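PDB 5JBD: inactive glucansucrase from Lactobacillus reuteri, which belongs to glycosyl hydrolase family 70 and is built round a barrel of the TIM type, with a bound calcium ion. Local coordinates for residues Asn257-Leu262 against Asp294-Leu299; Leu317-Gly322 against His650-Asp655; Asn400-Lys405 against Trp427-Ala432. All blocks are in the same frame, centred on the assembly; numbering follows the deposited sequence.

Interaction 1. Residues Asn257-Leu262 against Asp294-Leu299; sequences NWEYFL and DQMGQL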
loop_
_atom_site.group_PDB
_atom_site.type_symbol
_atom_site.label_atom_id
_atom_site.label_comp_id
_atom_site.label_asym_id
_atom_site.label_seq_id
_atom_site.Cartn_x
_atom_site.Cartn_y
_atom_site.Cartn_z
ATOM N N ASN A 257 15.490 -0.883 -14.146
ATOM C CA ASN A 257 16.458 0.052 -13.547
ATOM C C ASN A 257 16.321 0.117 -12.029
ATOM O O ASN A 257 17.307 0.022 -11.302
ATOM C CB ASN A 257 16.274 1.461 -14.129
ATOM C CG ASN A 257 17.458 2.357 -13.854
ATOM O OD1 ASN A 257 18.454 2.314 -14.578
ATOM N ND2 ASN A 257 17.365 3.171 -12.807
ATOM N N TRP A 258 15.086 0.291 -11.570
ATOM C CA TRP A 258 14.766 0.424 -10.144
ATOM C C TRP A 258 15.093 -0.851 -9.363
ATOM O O TRP A 258 15.663 -0.804 -8.268
ATOM C CB TRP A 258 13.276 0.756 -9.988
ATOM C CG TRP A 258 12.840 1.260 -8.638
ATOM C CD1 TRP A 258 13.606 1.872 -7.690
ATOM C CD2 TRP A 258 11.502 1.259 -8.126
ATOM N NE1 TRP A 258 12.833 2.227 -6.614
ATOM C CE2 TRP A 258 11.537 1.869 -6.862
ATOM C CE3 TRP A 258 10.284 0.791 -8.613
ATOM C CZ2 TRP A 258 10.397 2.013 -6.066
ATOM C CZ3 TRP A 258 9.147 0.950 -7.836
ATOM C CH2 TRP A 258 9.210 1.562 -6.579
ATOM N N GLU A 259 14.728 -1.992 -9.942
ATOM C CA GLU A 259 15.046 -3.295 -9.345
ATOM C C GLU A 259 16.552 -3.509 -9.230
ATOM O O GLU A 259 17.043 -3.916 -8.174
ATOM C CB GLU A 259 14.387 -4.412 -10.152
ATOM C CG GLU A 259 12.861 -4.413 -10.036
ATOM C CD GLU A 259 12.148 -5.029 -11.224
ATOM O OE1 GLU A 259 12.785 -5.794 -11.977
ATOM O OE2 GLU A 259 10.948 -4.722 -11.426
ATOM N N TYR A 260 17.283 -3.161 -10.295
ATOM C CA TYR A 260 18.735 -3.278 -10.298
ATOM C C TYR A 260 19.352 -2.402 -9.190
ATOM O O TYR A 260 20.277 -2.829 -8.490
ATOM C CB TYR A 260 19.318 -2.927 -11.682
ATOM C CG TYR A 260 20.829 -3.010 -11.727
ATOM C CD1 TYR A 260 21.485 -4.237 -11.852
ATOM C CD2 TYR A 260 21.607 -1.862 -11.589
ATOM C CE1 TYR A 260 22.870 -4.313 -11.853
ATOM C CE2 TYR A 260 22.991 -1.924 -11.602
ATOM C CZ TYR A 260 23.616 -3.137 -11.733
ATOM O OH TYR A 260 24.991 -3.167 -11.739
ATOM N N PHE A 261 18.816 -1.196 -9.022
ATOM C CA PHE A 261 19.263 -0.263 -7.975
ATOM C C PHE A 261 19.089 -0.847 -6.578
ATOM O O PHE A 261 20.026 -0.882 -5.776
ATOM C CB PHE A 261 18.474 1.048 -8.109
ATOM C CG PHE A 261 18.736 2.065 -7.028
ATOM C CD1 PHE A 261 19.865 2.873 -7.066
ATOM C CD2 PHE A 261 17.808 2.262 -6.004
ATOM C CE1 PHE A 261 20.089 3.836 -6.084
ATOM C CE2 PHE A 261 18.022 3.227 -5.029
ATOM C CZ PHE A 261 19.170 4.009 -5.064
ATOM N N LEU A 262 17.890 -1.339 -6.301
ATOM C CA LEU A 262 17.589 -1.906 -4.983
ATOM C C LEU A 262 18.414 -3.167 -4.690
ATOM O O LEU A 262 18.879 -3.351 -3.567
ATOM C CB LEU A 262 16.095 -2.170 -4.842
ATOM C CG LEU A 262 15.225 -0.904 -4.838
ATOM C CD1 LEU A 262 13.777 -1.287 -4.996
ATOM C CD2 LEU A 262 15.435 -0.060 -3.580
ATOM N N ASP A 294 6.827 -10.920 -15.012
ATOM C CA ASP A 294 7.694 -11.659 -15.942
ATOM C C ASP A 294 9.088 -11.031 -16.006
ATOM O O ASP A 294 10.100 -11.715 -15.927
ATOM C CB ASP A 294 7.108 -11.666 -17.360
ATOM C CG ASP A 294 5.879 -12.550 -17.506
ATOM O OD1 ASP A 294 5.686 -13.503 -16.719
ATOM O OD2 ASP A 294 5.100 -12.310 -18.448
ATOM N N GLN A 295 9.112 -9.709 -16.153
ATOM C CA GLN A 295 10.364 -8.954 -16.364
ATOM C C GLN A 295 11.251 -8.945 -15.133
ATOM O O GLN A 295 12.470 -9.097 -15.251
ATOM C CB GLN A 295 10.031 -7.536 -16.841
ATOM C CG GLN A 295 9.475 -7.580 -18.263
ATOM C CD GLN A 295 8.599 -6.411 -18.655
ATOM O OE1 GLN A 295 8.227 -5.563 -17.828
ATOM N NE2 GLN A 295 8.223 -6.389 -19.933
ATOM N N MET A 296 10.637 -8.821 -13.961
ATOM C CA MET A 296 11.373 -8.944 -12.701
ATOM C C MET A 296 12.046 -10.315 -12.602
ATOM O O MET A 296 13.220 -10.403 -12.273
ATOM C CB MET A 296 10.450 -8.729 -11.504
ATOM C CG MET A 296 11.129 -8.860 -10.147
ATOM S SD MET A 296 10.014 -8.747 -8.750
ATOM C CE MET A 296 9.847 -6.964 -8.654
ATOM N N GLY A 297 11.291 -11.379 -12.865
ATOM C CA GLY A 297 11.853 -12.728 -12.860
ATOM C C GLY A 297 12.980 -12.898 -13.866
ATOM O O GLY A 297 14.009 -13.510 -13.563
ATOM N N GLN A 298 12.804 -12.323 -15.052
ATOM C CA GLN A 298 13.841 -12.394 -16.101
ATOM C C GLN A 298 15.143 -11.731 -15.653
ATOM O O GLN A 298 16.222 -12.301 -15.842
ATOM C CB GLN A 298 13.339 -11.766 -17.393
ATOM C CG GLN A 298 14.255 -11.998 -18.584
ATOM C CD GLN A 298 13.819 -11.238 -19.820
ATOM O OE1 GLN A 298 12.714 -10.676 -19.867
ATOM N NE2 GLN A 298 14.692 -11.216 -20.841
ATOM N N LEU A 299 15.034 -10.543 -15.055
ATOM C CA LEU A 299 16.203 -9.815 -14.533
ATOM C C LEU A 299 16.938 -10.623 -13.491
ATOM O O LEU A 299 18.154 -10.781 -13.553
ATOM C CB LEU A 299 15.800 -8.464 -13.914
ATOM C CG LEU A 299 16.908 -7.623 -13.246
ATOM C CD1 LEU A 299 17.949 -7.189 -14.270
ATOM C CD2 LEU A 299 16.348 -6.404 -12.532
#
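Met-296 is the first residue of 294-299 to meet Glu-259, and it does so with both backbone and side chain. Its CA lies 3.5 Å from Glu-259 OE1, while its terminal CE comes to 3.7 Å from Glu-259 OE2. The two side chains cross at about a right angle, which lets the carboxylate span the methionine from its root to its tip. Met-296 carries CG anti to the backbone N (chi1 179°) and then bends at its last torsion, chi3 -81°, which turns the methyl back to the acid. These are van der Waals contacts, perhaps helped by the slight positive character of CH groups bonded to sulfur or next to the peptide.

One turn later Leu-299 takes over. A single methyl does its work: CD2 is 3.7 Å from Glu-259 CB and also reaches Tyr-260 N at 4.0 Å, so it sits against the start of the glutamate side chain and the adjoining backbone, while OE1 of the same glutamate lies against it further out. Glu-259 thus lies against both Met-296 and Leu-299.

The helix axes stay 10.7 Å apart and cross at -44°, running broadly the same way. Gln-295, hydrogen-bonded through NE2 to Gln-252 OE1, adds a polar tie between helices 249-263 and 291-304. Beneath the pair lie barrel strands: Met-296 and Glu-259 both rest on Phe-280 of strand 279-282 and on Ile-748 of strand 743-748. Leu-808 of helix 805-811 packs against Tyr-260 and Leu-299.

Interaction 2. Residues Leu317-Gly322 against His650-Asp655; sequences LSYNEG and HMIYED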
loop_
_atom_site.group_PDB
_atom_site.type_symbol
_atom_site.label_atom_id
_atom_site.label_comp_id
_atom_site.label_asym_id
_atom_site.label_seq_id
_atom_site.Cartn_x
_atom_site.Cartn_y
_atom_site.Cartn_z
ATOM N N LEU A 317 14.787 -14.994 -2.593
ATOM C CA LEU A 317 13.364 -15.210 -2.362
ATOM C C LEU A 317 12.582 -13.968 -2.691
ATOM O O LEU A 317 12.903 -12.894 -2.189
ATOM C CB LEU A 317 13.113 -15.590 -0.894
ATOM C CG LEU A 317 11.733 -16.174 -0.573
ATOM C CD1 LEU A 317 11.516 -17.516 -1.275
ATOM C CD2 LEU A 317 11.554 -16.306 0.941
ATOM N N SER A 318 11.574 -14.111 -3.548
ATOM C CA SER A 318 10.655 -13.032 -3.863
ATOM C C SER A 318 9.212 -13.532 -3.780
ATOM O O SER A 318 8.928 -14.695 -4.086
ATOM C CB SER A 318 10.978 -12.434 -5.247
ATOM O OG SER A 318 12.293 -11.861 -5.257
ATOM N N TYR A 319 8.304 -12.648 -3.375
ATOM C CA TYR A 319 6.934 -13.037 -3.037
ATOM C C TYR A 319 5.951 -11.912 -3.313
ATOM O O TYR A 319 6.227 -10.736 -2.970
ATOM C CB TYR A 319 6.836 -13.527 -1.575
ATOM C CG TYR A 319 7.704 -12.819 -0.532
ATOM C CD1 TYR A 319 9.040 -13.189 -0.336
ATOM C CD2 TYR A 319 7.167 -11.852 0.325
ATOM C CE1 TYR A 319 9.840 -12.567 0.624
ATOM C CE2 TYR A 319 7.958 -11.230 1.290
ATOM C CZ TYR A 319 9.296 -11.598 1.441
ATOM O OH TYR A 319 10.091 -10.999 2.412
ATOM N N ASN A 320 4.821 -12.265 -3.933
ATOM C CA ASN A 320 3.856 -11.292 -4.459
ATOM C C ASN A 320 2.684 -11.120 -3.538
ATOM O O ASN A 320 2.059 -12.101 -3.167
ATOM C CB ASN A 320 3.322 -11.737 -5.831
ATOM C CG ASN A 320 4.380 -11.709 -6.919
ATOM O OD1 ASN A 320 5.481 -11.211 -6.711
ATOM N ND2 ASN A 320 4.056 -12.279 -8.080
ATOM N N GLU A 321 2.355 -9.869 -3.202
ATOM C CA GLU A 321 1.180 -9.585 -2.389
ATOM C C GLU A 321 -0.051 -9.623 -3.259
ATOM O O GLU A 321 -0.131 -8.911 -4.243
ATOM C CB GLU A 321 1.249 -8.213 -1.739
ATOM C CG GLU A 321 0.033 -7.887 -0.858
ATOM C CD GLU A 321 -0.570 -6.516 -1.080
ATOM O OE1 GLU A 321 -0.148 -5.771 -1.992
ATOM O OE2 GLU A 321 -1.479 -6.164 -0.322
ATOM N N GLY A 322 -1.029 -10.429 -2.864
ATOM C CA GLY A 322 -2.323 -10.422 -3.538
ATOM C C GLY A 322 -3.379 -11.256 -2.846
ATOM O O GLY A 322 -3.055 -12.188 -2.126
ATOM N N HIS A 650 12.390 -21.906 4.967
ATOM C CA HIS A 650 12.363 -20.445 5.097
ATOM C C HIS A 650 11.194 -19.957 5.949
ATOM O O HIS A 650 10.151 -20.640 6.078
ATOM C CB HIS A 650 12.314 -19.788 3.716
ATOM C CG HIS A 650 13.538 -20.055 2.899
ATOM N ND1 HIS A 650 14.419 -19.064 2.526
ATOM C CD2 HIS A 650 14.060 -21.215 2.433
ATOM C CE1 HIS A 650 15.428 -19.606 1.864
ATOM N NE2 HIS A 650 15.237 -20.907 1.798
ATOM N N MET A 651 11.404 -18.790 6.545
ATOM C CA MET A 651 10.394 -18.054 7.289
ATOM C C MET A 651 10.626 -16.550 7.118
ATOM O O MET A 651 11.737 -16.052 7.338
ATOM C CB MET A 651 10.428 -18.423 8.777
ATOM C CG MET A 651 9.483 -17.594 9.631
ATOM S SD MET A 651 9.211 -18.298 11.265
ATOM C CE MET A 651 10.797 -17.999 11.989
ATOM N N ILE A 652 9.557 -15.861 6.724
ATOM C CA ILE A 652 9.546 -14.434 6.479
ATOM C C ILE A 652 9.134 -13.690 7.767
ATOM O O ILE A 652 8.344 -14.204 8.554
ATOM C CB ILE A 652 8.582 -14.078 5.321
ATOM C CG1 ILE A 652 9.103 -14.689 4.010
ATOM C CG2 ILE A 652 8.435 -12.560 5.165
ATOM C CD1 ILE A 652 8.052 -14.820 2.932
ATOM N N TYR A 653 9.697 -12.490 7.967
ATOM C CA TYR A 653 9.289 -11.582 9.055
ATOM C C TYR A 653 8.942 -10.207 8.490
ATOM O O TYR A 653 9.787 -9.581 7.842
ATOM C CB TYR A 653 10.418 -11.467 10.068
ATOM C CG TYR A 653 10.123 -10.589 11.264
ATOM C CD1 TYR A 653 9.124 -10.929 12.172
ATOM C CD2 TYR A 653 10.867 -9.435 11.513
ATOM C CE1 TYR A 653 8.865 -10.143 13.295
ATOM C CE2 TYR A 653 10.606 -8.626 12.622
ATOM C CZ TYR A 653 9.617 -8.988 13.520
ATOM O OH TYR A 653 9.368 -8.200 14.622
ATOM N N GLU A 654 7.692 -9.772 8.680
ATOM C CA GLU A 654 7.257 -8.434 8.284
ATOM C C GLU A 654 7.737 -7.479 9.375
ATOM O O GLU A 654 7.306 -7.596 10.518
ATOM C CB GLU A 654 5.721 -8.319 8.124
ATOM C CG GLU A 654 5.304 -6.904 7.721
ATOM C CD GLU A 654 3.844 -6.730 7.333
ATOM O OE1 GLU A 654 3.006 -7.595 7.602
ATOM O OE2 GLU A 654 3.538 -5.676 6.746
ATOM N N ASP A 655 8.604 -6.540 9.018
ATOM C CA ASP A 655 9.327 -5.740 10.032
ATOM C C ASP A 655 8.644 -4.452 10.499
ATOM O O ASP A 655 9.225 -3.711 11.291
ATOM C CB ASP A 655 10.758 -5.442 9.551
ATOM C CG ASP A 655 10.885 -4.160 8.749
ATOM O OD1 ASP A 655 9.894 -3.667 8.157
ATOM O OD2 ASP A 655 12.030 -3.641 8.714
#
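The hydroxyl of Tyr-319 is hydrogen-bonded to Gln-745 OE1 on strand 743-748, and the same OH rests 3.6 Å from CG2 of Ile-652. Across the contact itself the ring does the main work. Ile-652 CD1 stands 3.6 Å from the centroid of the Tyr-319 ring, only 8° off the normal, a CH-pi contact placed squarely over one face. The centring is confirmed by the ring atoms, since CD1 is nearly equidistant from all six, the closest being Tyr-319 CE1 at 3.7 Å.

The two side chains come from opposite directions. Tyr-319 has CG lodged between its backbone N and carbonyl carbon (chi1 37°), a less roomy choice that lays the ring flat before the isoleucine. Ile-652 answers with its longer branch extended, chi2 160°, so that CD1 leads and CG2 follows alongside toward the hydroxyl.

Two residues before Tyr-319, Leu-317 adds its CD2 methyl, 4.2 Å from Ile-652 CG1. The same methyl approaches the His-650 ring obliquely, with ND1 4.3 Å away; that nitrogen is hydrogen-bonded to Asp-688 OD2 on the neighbouring strand.

Strands 319-320 and 652-654 belong to one closed parallel barrel of eight strands, and three strands separate them in either direction round it. The pair therefore face each other across the barrel interior, where Trp-690, Trp-386 and Gln-462 also touch them. What joins the two strands here is dispersion and CH-pi attraction, while Tyr-319 OH and His-650 ND1 are hydrogen-bonded to residues of the intervening strands, which probably helps hold the ring and the imidazole in their orientations.

Interaction 3. Residues Asn400-Lys405 against Trp427-Ala432; sequences NRLIIK and WQEFYA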
loop_
_atom_site.group_PDB
_atom_site.type_symbol
_atom_site.label_atom_id
_atom_site.label_comp_id
_atom_site.label_asym_id
_atom_site.label_seq_id
_atom_site.Cartn_x
_atom_site.Cartn_y
_atom_site.Cartn_z
ATOM N N ASN A 400 -9.501 0.617 11.554
ATOM C CA ASN A 400 -10.481 1.445 10.853
ATOM C C ASN A 400 -11.932 1.040 11.132
ATOM O O ASN A 400 -12.805 1.917 11.211
ATOM C CB ASN A 400 -10.217 1.457 9.350
ATOM C CG ASN A 400 -9.008 2.314 8.961
ATOM O OD1 ASN A 400 -8.562 3.180 9.721
ATOM N ND2 ASN A 400 -8.490 2.082 7.760
ATOM N N ARG A 401 -12.192 -0.270 11.264
ATOM C CA ARG A 401 -13.516 -0.763 11.696
ATOM C C ARG A 401 -13.888 -0.096 13.025
ATOM O O ARG A 401 -14.973 0.455 13.170
ATOM C CB ARG A 401 -13.590 -2.327 11.830
ATOM C CG ARG A 401 -14.396 -2.995 10.714
ATOM C CD ARG A 401 -15.128 -4.298 11.130
ATOM N NE ARG A 401 -15.432 -5.159 9.979
ATOM C CZ ARG A 401 -16.309 -4.905 8.991
ATOM N NH1 ARG A 401 -17.007 -3.771 8.941
ATOM N NH2 ARG A 401 -16.476 -5.797 8.014
ATOM N N LEU A 402 -12.949 -0.121 13.964
ATOM C CA LEU A 402 -13.135 0.470 15.289
ATOM C C LEU A 402 -13.335 1.997 15.215
ATOM O O LEU A 402 -14.197 2.531 15.910
ATOM C CB LEU A 402 -11.958 0.083 16.192
ATOM C CG LEU A 402 -11.978 0.243 17.715
ATOM C CD1 LEU A 402 -13.317 -0.130 18.336
ATOM C CD2 LEU A 402 -10.855 -0.599 18.315
ATOM N N ILE A 403 -12.585 2.684 14.349
ATOM C CA ILE A 403 -12.768 4.132 14.129
ATOM C C ILE A 403 -14.184 4.424 13.617
ATOM O O ILE A 403 -14.868 5.319 14.128
ATOM C CB ILE A 403 -11.714 4.720 13.150
ATOM C CG1 ILE A 403 -10.328 4.756 13.807
ATOM C CG2 ILE A 403 -12.089 6.133 12.705
ATOM C CD1 ILE A 403 -9.189 5.099 12.856
ATOM N N ILE A 404 -14.607 3.672 12.607
ATOM C CA ILE A 404 -15.926 3.857 11.996
ATOM C C ILE A 404 -17.027 3.617 13.027
ATOM O O ILE A 404 -17.977 4.403 13.108
ATOM C CB ILE A 404 -16.127 2.946 10.751
ATOM C CG1 ILE A 404 -15.191 3.386 9.605
ATOM C CG2 ILE A 404 -17.586 2.979 10.257
ATOM C CD1 ILE A 404 -14.924 2.292 8.588
ATOM N N LYS A 405 -16.884 2.564 13.823
ATOM C CA LYS A 405 -17.844 2.266 14.888
ATOM C C LYS A 405 -17.892 3.367 15.954
ATOM O O LYS A 405 -18.977 3.773 16.387
ATOM C CB LYS A 405 -17.537 0.923 15.556
ATOM C CG LYS A 405 -18.477 0.605 16.713
ATOM C CD LYS A 405 -18.502 -0.864 17.100
ATOM C CE LYS A 405 -19.721 -1.169 17.964
ATOM N NZ LYS A 405 -19.379 -2.063 19.102
ATOM N N TRP A 427 -6.611 2.603 19.181
ATOM C CA TRP A 427 -5.487 1.820 19.748
ATOM C C TRP A 427 -5.567 1.580 21.244
ATOM O O TRP A 427 -5.276 0.479 21.712
ATOM C CB TRP A 427 -4.122 2.413 19.359
ATOM C CG TRP A 427 -3.703 1.846 18.049
ATOM C CD1 TRP A 427 -3.772 2.443 16.827
ATOM C CD2 TRP A 427 -3.233 0.512 17.827
ATOM N NE1 TRP A 427 -3.327 1.563 15.850
ATOM C CE2 TRP A 427 -2.991 0.374 16.441
ATOM C CE3 TRP A 427 -2.969 -0.579 18.676
ATOM C CZ2 TRP A 427 -2.515 -0.817 15.876
ATOM C CZ3 TRP A 427 -2.486 -1.761 18.116
ATOM C CH2 TRP A 427 -2.268 -1.867 16.724
ATOM N N GLN A 428 -5.987 2.594 22.003
ATOM C CA GLN A 428 -6.230 2.393 23.431
ATOM C C GLN A 428 -7.290 1.295 23.614
ATOM O O GLN A 428 -7.103 0.391 24.421
ATOM C CB GLN A 428 -6.674 3.686 24.113
ATOM C CG GLN A 428 -6.591 3.628 25.626
ATOM C CD GLN A 428 -6.865 4.975 26.271
ATOM O OE1 GLN A 428 -7.992 5.477 26.241
ATOM N NE2 GLN A 428 -5.834 5.568 26.865
ATOM N N GLU A 429 -8.374 1.372 22.837
ATOM C CA GLU A 429 -9.451 0.366 22.886
ATOM C C GLU A 429 -8.955 -1.017 22.479
ATOM O O GLU A 429 -9.276 -2.002 23.138
ATOM C CB GLU A 429 -10.632 0.799 22.007
ATOM C CG GLU A 429 -11.392 1.987 22.591
ATOM C CD GLU A 429 -12.319 2.666 21.600
ATOM O OE1 GLU A 429 -12.255 2.360 20.387
ATOM O OE2 GLU A 429 -13.112 3.532 22.029
ATOM N N PHE A 430 -8.154 -1.067 21.410
ATOM C CA PHE A 430 -7.570 -2.318 20.938
ATOM C C PHE A 430 -6.684 -3.003 21.985
ATOM O O PHE A 430 -6.886 -4.178 22.274
ATOM C CB PHE A 430 -6.781 -2.120 19.636
ATOM C CG PHE A 430 -6.139 -3.387 19.135
ATOM C CD1 PHE A 430 -6.843 -4.253 18.304
ATOM C CD2 PHE A 430 -4.857 -3.739 19.536
ATOM C CE1 PHE A 430 -6.263 -5.427 17.857
ATOM C CE2 PHE A 430 -4.270 -4.920 19.089
ATOM C CZ PHE A 430 -4.978 -5.766 18.254
ATOM N N TYR A 431 -5.705 -2.284 22.547
ATOM C CA TYR A 431 -4.773 -2.911 23.508
ATOM C C TYR A 431 -5.499 -3.475 24.728
ATOM O O TYR A 431 -5.155 -4.552 25.208
ATOM C CB TYR A 431 -3.693 -1.947 24.013
ATOM C CG TYR A 431 -2.594 -1.583 23.033
ATOM C CD1 TYR A 431 -1.759 -2.557 22.477
ATOM C CD2 TYR A 431 -2.364 -0.253 22.704
ATOM C CE1 TYR A 431 -0.746 -2.217 21.592
ATOM C CE2 TYR A 431 -1.356 0.094 21.826
ATOM C CZ TYR A 431 -0.545 -0.888 21.283
ATOM O OH TYR A 431 0.454 -0.520 20.423
ATOM N N ALA A 432 -6.493 -2.738 25.228
ATOM C CA ALA A 432 -7.310 -3.217 26.347
ATOM C C ALA A 432 -8.102 -4.463 25.925
ATOM O O ALA A 432 -8.146 -5.446 26.653
ATOM C CB ALA A 432 -8.245 -2.131 26.835
#
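Helices 392-406 and 420-434 come close where Leu-402 faces Phe-430, their CA atoms 8.4 Å apart. Leu-402 carries the contact: CG is anti to the backbone N (chi1 -165°), which sends the isobutyl group over the facing helix. Its CD2 lies 4.1 Å from the backbone N of Phe-430 and 4.0 Å from Glu-429 CB.

Glu-429 passes obliquely beside the leucine with an extended chain, and its carboxylate is applied to the branch point. OE1 touches Leu-402 CD1 at 3.4 Å, and is as near to CG. The other oxygen, OE2, is hydrogen-bonded to Gln-425 one turn back on the same helix, which probably limits rotation of the carboxylate. OE1 also lies close to Asp-406 OD2, a proximity of like charges that may raise the proton affinity of one or both acids.

Further packing comes from Phe-430 and Trp-427 on Arg-395, and from Ile-403 on Tyr-422 and Ala-426. These two consecutive helices, joined by a loop and packed on each other, form a helical excursion after strand 385-388, set over the C-terminal end of the TIM-type barrel strands; helix 446-455 then leads on to strand 460-464.

Overall arrangement
Interaction 2 occupies the barrel interior, interaction 1 joins two helices of the layer round the barrel, and interaction 3 two helices of an excursion beyond the C-terminal ends of its strands. Interactions 1 and 2 are neighbours, with centres about 17 Å apart, and both border strand 279-282: Phe-280 touches Met-296 and pairs through its backbone with Tyr-319. Interaction 3 lies about 40 Å from interaction 1 between centres, across the chain's centre, and falls in sequence between the segments of interaction 2. All three are largely buried. Both helix pairs set a glutamate carboxylate against aliphatic groups, but Glu-259 is buried and Glu-429 partly exposed; the interior contact instead relies on an aromatic face.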